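PDB 1S69: group 1 truncated hemoglobin GlbN from Synechocystis sp., which binds one heme per subunit and forms with oxygen a very stable complex that releases its ligand slowly. Local coordinates for residues 79-85 with 117-122; 12-16 with 48-52. One frame throughout, in Å; residues are numbered along the deposited sequence.

Contact 1 (79-85 with 117-122); sequences LNGEHFD and HKRDVL. With HEM (protoporphyrin IX containing Fe), chain D.
This contact belongs to the heme pocket of a 2-on-2 truncated globin, where the start of helix 81-98 (the G helix) meets the end of helix 115-121, the last part of the H helix. The axes of 81-85 and 117-121 come within 11.0 Å, their directions 127° apart, with Asn80 CA 6.3 Å from Leu122 CA and Phe84 CA 7.4 Å from Lys118 CA. Asn80 is the N-cap: its OD1 accepts from His83 N at 3.2 Å and weakly from Glu82 N, while Asn80 N donates to His83 ND1 at 2.9 Å, a capping box. Phe84, chi1 t, is the main wedge: its CE1 lies 3.5 Å from Lys118 CA, and chi1 t puts Lys118 CG over the ring face, 3.7 Å from the centroid, in a CH-pi contact, while the extended remainder carries NZ to a water that accepts its hydrogen bond and donates one to Asp85 OD1 (both 2.6 Å), bridging opposite charges whose NZ to OD1 separation, 4.4 Å, is beyond a salt bridge. Val121 CG1 meets Phe84 CD1 at the ring edge (4.0 Å). Leu122 packs its CD2 3.9 Å from Leu79 CG and its CD1 3.9 Å from Gly81 CA. No direct hydrogen bond joins the segments. Leu79 CD1 approaches heme CAC at 3.3 Å and Phe84 CA heme CMC at 3.4 Å, while Val121 touches the proximal ligand His70. His117 NE2 is bonded to heme CAB, modelled at a stretched 2.0 Å. Apolar side chains thus enclose the porphyrin edge, and the covalent link ties the cofactor to helix 115-121 independently of iron coordination.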
loop_
_atom_site.group_PDB
_atom_site.type_symbol
_atom_site.label_atom_id
_atom_site.label_comp_id
_atom_site.label_asym_id
_atom_site.label_seq_id
_atom_site.Cartn_x
_atom_site.Cartn_y
_atom_site.Cartn_z
ATOM N N LEU A 79 -0.031 -15.541 4.898
ATOM C CA LEU A 79 0.270 -14.088 5.059
ATOM C C LEU A 79 0.402 -13.747 6.560
ATOM O O LEU A 79 -0.533 -13.977 7.308
ATOM C CB LEU A 79 -0.848 -13.228 4.428
ATOM C CG LEU A 79 -0.550 -11.705 4.459
ATOM C CD1 LEU A 79 0.560 -11.441 3.402
ATOM C CD2 LEU A 79 -1.896 -10.914 4.163
ATOM N N ASN A 80 1.531 -13.137 6.937
ATOM C CA ASN A 80 1.857 -12.768 8.323
ATOM C C ASN A 80 2.525 -11.358 8.513
ATOM O O ASN A 80 2.663 -10.583 7.553
ATOM C CB ASN A 80 2.748 -13.882 8.946
ATOM C CG ASN A 80 4.143 -13.951 8.303
ATOM O OD1 ASN A 80 4.722 -12.934 7.872
ATOM N ND2 ASN A 80 4.680 -15.161 8.218
ATOM N N GLY A 81 2.961 -11.068 9.743
ATOM C CA GLY A 81 3.519 -9.774 10.138
ATOM C C GLY A 81 4.780 -9.403 9.384
ATOM O O GLY A 81 5.021 -8.227 9.097
ATOM N N GLU A 82 5.569 -10.408 9.011
ATOM C CA GLU A 82 6.804 -10.167 8.264
ATOM C C GLU A 82 6.518 -9.667 6.850
ATOM O O GLU A 82 7.201 -8.778 6.373
ATOM C CB GLU A 82 7.627 -11.443 8.125
ATOM C CG GLU A 82 7.663 -12.236 9.400
ATOM C CD GLU A 82 8.523 -11.602 10.466
ATOM O OE1 GLU A 82 8.047 -10.670 11.237
ATOM O OE2 GLU A 82 9.684 -12.085 10.526
ATOM N N HIS A 83 5.539 -10.286 6.186
ATOM C CA HIS A 83 5.058 -9.831 4.868
ATOM C C HIS A 83 4.498 -8.436 4.981
ATOM O O HIS A 83 4.774 -7.602 4.148
ATOM C CB HIS A 83 3.941 -10.751 4.382
ATOM C CG HIS A 83 4.353 -12.178 4.355
ATOM N ND1 HIS A 83 3.603 -13.205 4.890
ATOM C CD2 HIS A 83 5.490 -12.736 3.880
ATOM C CE1 HIS A 83 4.261 -14.333 4.726
ATOM N NE2 HIS A 83 5.416 -14.067 4.133
ATOM N N PHE A 84 3.648 -8.198 5.984
ATOM C CA PHE A 84 3.127 -6.842 6.253
ATOM C C PHE A 84 4.269 -5.780 6.376
ATOM O O PHE A 84 4.223 -4.676 5.781
ATOM C CB PHE A 84 2.263 -6.886 7.516
ATOM C CG PHE A 84 1.519 -5.578 7.769
ATOM C CD1 PHE A 84 0.229 -5.386 7.254
ATOM C CD2 PHE A 84 2.135 -4.540 8.475
ATOM C CE1 PHE A 84 -0.441 -4.190 7.448
ATOM C CE2 PHE A 84 1.466 -3.296 8.697
ATOM C CZ PHE A 84 0.172 -3.132 8.193
ATOM N N ASP A 85 5.277 -6.096 7.181
ATOM C CA ASP A 85 6.378 -5.169 7.353
ATOM C C ASP A 85 7.183 -4.957 6.047
ATOM O O ASP A 85 7.647 -3.853 5.808
ATOM C CB ASP A 85 7.312 -5.700 8.440
ATOM C CG ASP A 85 6.712 -5.626 9.799
ATOM O OD1 ASP A 85 5.773 -4.845 10.096
ATOM O OD2 ASP A 85 7.100 -6.380 10.667
ATOM N N HIS A 117 -5.368 -0.813 10.220
ATOM C CA HIS A 117 -4.960 -1.396 8.952
ATOM C C HIS A 117 -4.358 -2.815 9.078
ATOM O O HIS A 117 -4.817 -3.767 8.444
ATOM C CB HIS A 117 -3.967 -0.465 8.248
ATOM C CG HIS A 117 -3.642 -0.945 6.879
ATOM N ND1 HIS A 117 -4.615 -1.140 5.922
ATOM C CD2 HIS A 117 -2.478 -1.335 6.328
ATOM C CE1 HIS A 117 -4.049 -1.583 4.819
ATOM N NE2 HIS A 117 -2.754 -1.724 5.046
ATOM N N LYS A 118 -3.314 -2.937 9.919
ATOM C CA LYS A 118 -2.611 -4.217 10.157
ATOM C C LYS A 118 -3.535 -5.370 10.595
ATOM O O LYS A 118 -3.406 -6.481 10.082
ATOM C CB LYS A 118 -1.525 -4.038 11.205
ATOM C CG LYS A 118 -0.549 -5.224 11.251
ATOM C CD LYS A 118 0.570 -5.012 12.212
ATOM C CE LYS A 118 1.452 -6.273 12.211
ATOM N NZ LYS A 118 2.707 -5.987 13.042
ATOM N N ARG A 119 -4.413 -5.126 11.596
ATOM C CA ARG A 119 -5.280 -6.180 12.135
ATOM C C ARG A 119 -6.216 -6.705 11.048
ATOM O O ARG A 119 -6.484 -7.883 10.954
ATOM C CB ARG A 119 -6.125 -5.632 13.288
ATOM C CG ARG A 119 -5.349 -5.440 14.564
ATOM C CD ARG A 119 -5.197 -6.722 15.218
ATOM N NE ARG A 119 -4.367 -6.601 16.393
ATOM C CZ ARG A 119 -4.551 -7.279 17.495
ATOM N NH1 ARG A 119 -5.572 -8.129 17.600
ATOM N NH2 ARG A 119 -3.728 -7.060 18.511
ATOM N N ASP A 120 -6.749 -5.802 10.237
ATOM C CA ASP A 120 -7.688 -6.231 9.185
ATOM C C ASP A 120 -6.986 -6.980 8.045
ATOM O O ASP A 120 -7.400 -8.101 7.700
ATOM C CB ASP A 120 -8.483 -5.036 8.679
ATOM C CG ASP A 120 -9.707 -4.736 9.564
ATOM O OD1 ASP A 120 -10.398 -5.643 10.056
ATOM O OD2 ASP A 120 -10.052 -3.573 9.781
ATOM N N VAL A 121 -5.912 -6.403 7.522
ATOM C CA VAL A 121 -5.116 -7.032 6.479
ATOM C C VAL A 121 -4.730 -8.432 6.944
ATOM O O VAL A 121 -4.902 -9.423 6.228
ATOM C CB VAL A 121 -3.809 -6.192 6.146
ATOM C CG1 VAL A 121 -2.830 -7.013 5.283
ATOM C CG2 VAL A 121 -4.129 -4.857 5.402
ATOM N N LEU A 122 -4.174 -8.534 8.150
ATOM C CA LEU A 122 -3.740 -9.862 8.619
ATOM C C LEU A 122 -4.872 -10.725 9.220
ATOM O O LEU A 122 -4.639 -11.849 9.665
ATOM C CB LEU A 122 -2.556 -9.698 9.628
ATOM C CG LEU A 122 -1.292 -9.014 9.058
ATOM C CD1 LEU A 122 -0.253 -8.827 10.132
ATOM C CD2 LEU A 122 -0.723 -9.778 7.822
HETATM C CHA HEM D . -5.230 -6.447 -2.552
HETATM C CHB HEM D . -4.225 -2.409 0.012
HETATM C CHC HEM D . -1.098 -4.954 2.709
HETATM C CHD HEM D . -1.117 -8.328 -0.808
HETATM C C1A HEM D . -5.265 -5.145 -2.035
HETATM C C2A HEM D . -6.154 -4.087 -2.479
HETATM C C3A HEM D . -5.858 -2.979 -1.810
HETATM C C4A HEM D . -4.784 -3.270 -0.907
HETATM C CMA HEM D . -6.543 -1.595 -2.001
HETATM C CAA HEM D . -7.211 -4.293 -3.592
HETATM C CBA HEM D . -8.540 -4.420 -2.826
HETATM C CGA HEM D . -9.822 -4.405 -3.650
HETATM O O1A HEM D . -10.054 -5.478 -4.193
HETATM O O2A HEM D . -10.617 -3.386 -3.739
HETATM C C1B HEM D . -3.326 -2.790 0.986
HETATM C C2B HEM D . -2.838 -1.901 1.983
HETATM C C3B HEM D . -1.979 -2.601 2.777
HETATM C C4B HEM D . -1.901 -3.944 2.227
HETATM C CMB HEM D . -3.295 -0.406 2.106
HETATM C CAB HEM D . -1.078 -2.169 4.005
HETATM C CBB HEM D . -0.317 -1.031 4.074
HETATM C C1C HEM D . -0.827 -6.112 1.968
HETATM C C2C HEM D . 0.196 -7.073 2.299
HETATM C C3C HEM D . 0.195 -7.971 1.287
HETATM C C4C HEM D . -0.807 -7.613 0.318
HETATM C CMC HEM D . 1.063 -6.973 3.613
HETATM C CAC HEM D . 1.062 -9.219 1.032
HETATM C CBC HEM D . 2.379 -9.113 1.133
HETATM C C1D HEM D . -2.223 -8.149 -1.583
HETATM C C2D HEM D . -2.641 -9.029 -2.622
HETATM C C3D HEM D . -3.920 -8.439 -3.114
HETATM C C4D HEM D . -4.177 -7.280 -2.346
HETATM C CMD HEM D . -1.961 -10.297 -3.140
HETATM C CAD HEM D . -4.805 -8.941 -4.237
HETATM C CBD HEM D . -5.610 -10.000 -3.480
HETATM C CGD HEM D . -6.209 -10.965 -4.454
HETATM O O1D HEM D . -7.274 -10.668 -4.975
HETATM O O2D HEM D . -5.643 -12.035 -4.710
HETATM N NA HEM D . -4.431 -4.585 -1.106
HETATM N NB HEM D . -2.723 -4.047 1.131
HETATM N NC HEM D . -1.404 -6.482 0.772
HETATM N ND HEM D . -3.168 -7.135 -1.418
HETATM FE FE HEM D . -2.939 -5.577 -0.173
HETATM O O HOH W 1 -2.013 -13.275 9.485
HETATM O O HOH W 2 4.273 -4.173 12.086
#

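Contact 2 (12-16 with 48-52). With HEM (protoporphyrin IX containing Fe), chain D.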
loop_
_atom_site.group_PDB
_atom_site.type_symbol
_atom_site.label_atom_id
_atom_site.label_comp_id
_atom_site.label_asym_id
_atom_site.label_seq_id
_atom_site.Cartn_x
_atom_site.Cartn_y
_atom_site.Cartn_z
ATOM N N THR A 12 -0.778 12.686 -9.624
ATOM C CA THR A 12 0.365 12.215 -10.400
ATOM C C THR A 12 1.442 11.660 -9.482
ATOM O O THR A 12 2.100 10.698 -9.865
ATOM C CB THR A 12 0.942 13.280 -11.333
ATOM O OG1 THR A 12 1.576 14.236 -10.503
ATOM C CG2 THR A 12 -0.161 14.098 -12.017
ATOM N N ALA A 13 1.613 12.232 -8.288
ATOM C CA ALA A 13 2.501 11.624 -7.278
ATOM C C ALA A 13 2.041 10.207 -6.799
ATOM O O ALA A 13 2.853 9.296 -6.746
ATOM C CB ALA A 13 2.729 12.545 -6.093
ATOM N N VAL A 14 0.768 10.038 -6.424
ATOM C CA VAL A 14 0.234 8.731 -6.043
ATOM C C VAL A 14 0.345 7.730 -7.204
ATOM O O VAL A 14 0.717 6.578 -6.988
ATOM C CB VAL A 14 -1.257 8.818 -5.507
ATOM C CG1 VAL A 14 -1.910 7.410 -5.326
ATOM C CG2 VAL A 14 -1.332 9.613 -4.257
ATOM N N ASP A 15 0.082 8.180 -8.439
ATOM C CA ASP A 15 0.073 7.284 -9.619
ATOM C C ASP A 15 1.435 6.714 -9.816
ATOM O O ASP A 15 1.605 5.502 -10.004
ATOM C CB ASP A 15 -0.382 8.049 -10.890
ATOM C CG ASP A 15 -0.244 7.199 -12.196
ATOM O OD1 ASP A 15 -1.241 6.485 -12.569
ATOM O OD2 ASP A 15 0.801 7.207 -12.926
ATOM N N LEU A 16 2.422 7.601 -9.738
ATOM C CA LEU A 16 3.847 7.234 -9.844
ATOM C C LEU A 16 4.313 6.363 -8.682
ATOM O O LEU A 16 5.023 5.380 -8.887
ATOM C CB LEU A 16 4.706 8.485 -9.849
ATOM C CG LEU A 16 6.077 8.438 -10.524
ATOM C CD1 LEU A 16 7.208 8.672 -9.533
ATOM C CD2 LEU A 16 6.351 7.203 -11.437
ATOM N N LYS A 48 -4.111 2.910 -6.221
ATOM C CA LYS A 48 -4.131 4.347 -6.449
ATOM C C LYS A 48 -5.362 4.954 -5.801
ATOM O O LYS A 48 -5.263 5.983 -5.137
ATOM C CB LYS A 48 -4.025 4.712 -7.937
ATOM C CG LYS A 48 -2.636 4.467 -8.448
ATOM C CD LYS A 48 -2.582 4.224 -10.004
ATOM C CE LYS A 48 -1.171 3.873 -10.452
ATOM N NZ LYS A 48 -1.259 3.661 -11.955
ATOM N N ALA A 49 -6.517 4.332 -6.023
ATOM C CA ALA A 49 -7.772 4.771 -5.439
ATOM C C ALA A 49 -7.768 4.669 -3.891
ATOM O O ALA A 49 -8.257 5.571 -3.180
ATOM C CB ALA A 49 -8.920 3.964 -6.037
ATOM N N PHE A 50 -7.209 3.576 -3.384
ATOM C CA PHE A 50 -7.113 3.350 -1.939
ATOM C C PHE A 50 -6.197 4.358 -1.232
ATOM O O PHE A 50 -6.585 4.943 -0.238
ATOM C CB PHE A 50 -6.673 1.904 -1.574
ATOM C CG PHE A 50 -6.714 1.681 -0.098
ATOM C CD1 PHE A 50 -7.923 1.342 0.532
ATOM C CD2 PHE A 50 -5.613 1.997 0.680
ATOM C CE1 PHE A 50 -8.002 1.280 1.922
ATOM C CE2 PHE A 50 -5.679 1.918 2.105
ATOM C CZ PHE A 50 -6.883 1.549 2.697
ATOM N N LEU A 51 -5.011 4.583 -1.751
ATOM C CA LEU A 51 -4.094 5.515 -1.103
ATOM C C LEU A 51 -4.579 6.950 -1.255
ATOM O O LEU A 51 -4.365 7.746 -0.391
ATOM C CB LEU A 51 -2.689 5.354 -1.658
ATOM C CG LEU A 51 -2.025 4.001 -1.287
ATOM C CD1 LEU A 51 -0.649 3.930 -1.894
ATOM C CD2 LEU A 51 -1.949 3.748 0.248
ATOM N N THR A 52 -5.260 7.246 -2.375
ATOM C CA THR A 52 -5.874 8.556 -2.524
ATOM C C THR A 52 -6.833 8.821 -1.352
ATOM O O THR A 52 -6.754 9.868 -0.736
ATOM C CB THR A 52 -6.569 8.665 -3.876
ATOM O OG1 THR A 52 -5.549 8.674 -4.888
ATOM C CG2 THR A 52 -7.314 10.019 -4.024
HETATM C CHA HEM D . -5.230 -6.447 -2.552
HETATM C CHB HEM D . -4.225 -2.409 0.012
HETATM C CHC HEM D . -1.098 -4.954 2.709
HETATM C CHD HEM D . -1.117 -8.328 -0.808
HETATM C C1A HEM D . -5.265 -5.145 -2.035
HETATM C C2A HEM D . -6.154 -4.087 -2.479
HETATM C C3A HEM D . -5.858 -2.979 -1.810
HETATM C C4A HEM D . -4.784 -3.270 -0.907
HETATM C CMA HEM D . -6.543 -1.595 -2.001
HETATM C CAA HEM D . -7.211 -4.293 -3.592
HETATM C CBA HEM D . -8.540 -4.420 -2.826
HETATM C CGA HEM D . -9.822 -4.405 -3.650
HETATM O O1A HEM D . -10.054 -5.478 -4.193
HETATM O O2A HEM D . -10.617 -3.386 -3.739
HETATM C C1B HEM D . -3.326 -2.790 0.986
HETATM C C2B HEM D . -2.838 -1.901 1.983
HETATM C C3B HEM D . -1.979 -2.601 2.777
HETATM C C4B HEM D . -1.901 -3.944 2.227
HETATM C CMB HEM D . -3.295 -0.406 2.106
HETATM C CAB HEM D . -1.078 -2.169 4.005
HETATM C CBB HEM D . -0.317 -1.031 4.074
HETATM C C1C HEM D . -0.827 -6.112 1.968
HETATM C C2C HEM D . 0.196 -7.073 2.299
HETATM C C3C HEM D . 0.195 -7.971 1.287
HETATM C C4C HEM D . -0.807 -7.613 0.318
HETATM C CMC HEM D . 1.063 -6.973 3.613
HETATM C CAC HEM D . 1.062 -9.219 1.032
HETATM C CBC HEM D . 2.379 -9.113 1.133
HETATM C C1D HEM D . -2.223 -8.149 -1.583
HETATM C C2D HEM D . -2.641 -9.029 -2.622
HETATM C C3D HEM D . -3.920 -8.439 -3.114
HETATM C C4D HEM D . -4.177 -7.280 -2.346
HETATM C CMD HEM D . -1.961 -10.297 -3.140
HETATM C CAD HEM D . -4.805 -8.941 -4.237
HETATM C CBD HEM D . -5.610 -10.000 -3.480
HETATM C CGD HEM D . -6.209 -10.965 -4.454
HETATM O O1D HEM D . -7.274 -10.668 -4.975
HETATM O O2D HEM D . -5.643 -12.035 -4.710
HETATM N NA HEM D . -4.431 -4.585 -1.106
HETATM N NB HEM D . -2.723 -4.047 1.131
HETATM N NC HEM D . -1.404 -6.482 0.772
HETATM N ND HEM D . -3.168 -7.135 -1.418
HETATM FE FE HEM D . -2.939 -5.577 -0.173
#
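Helix-to-helix packing finished by a salt bridge joins helix 10-26 to helix 40-54, the B and E helices of the globin fold, on the distal side of the heme. The segment axes approach to 9.6 Å, 130° apart in direction, and Asp15 CA is 6.0 Å from Lys48 CA. Val14, a compact branched residue pointing toward the other helix, places CG1 3.6 Å from Lys48 O, 4.3 Å from Leu51 CB and 3.9 Å from Thr52 OG1. That hydroxyl is turned back on its own helix, Thr52 OG1 donating to Lys48 O at 2.7 Å, which satisfies it beside an apolar neighbour. Lys48 extends so that NZ reaches Asp15 OD1 at 2.9 Å; Asp19, one turn further along helix 10-26, gives the same ammonium a second salt bridge. The Phe50 ring takes no part in this and reaches the heme, CE2 3.3 Å from heme CMB. Tyr5 of helix 4-8 touches both Val14 and Thr52, while Val18 continues the packing of helix 10-26 against Lys48 and Leu51.

How the contacts relate
The contacts lie on opposite sides of the chain's centre, their centres about 21 Å apart, yet both reach the same heme, and their nearest atoms are about 5 Å apart without touching. They come in series along the chain: contact 2 joins helices 10-26 and 40-54 before contact 1 joins helices 81-98 and 115-121. These are the B/E and G/H helix pairs of the 2-on-2 globin sandwich, so each contact lies within one layer. Contact 2 packs the helix that carries the distal His46, while contact 1 holds the covalent His117 and borders the proximal His70. Contact 1 gives the heme pocket five residues, contact 2 only Phe50, and other parts of the chain complete it.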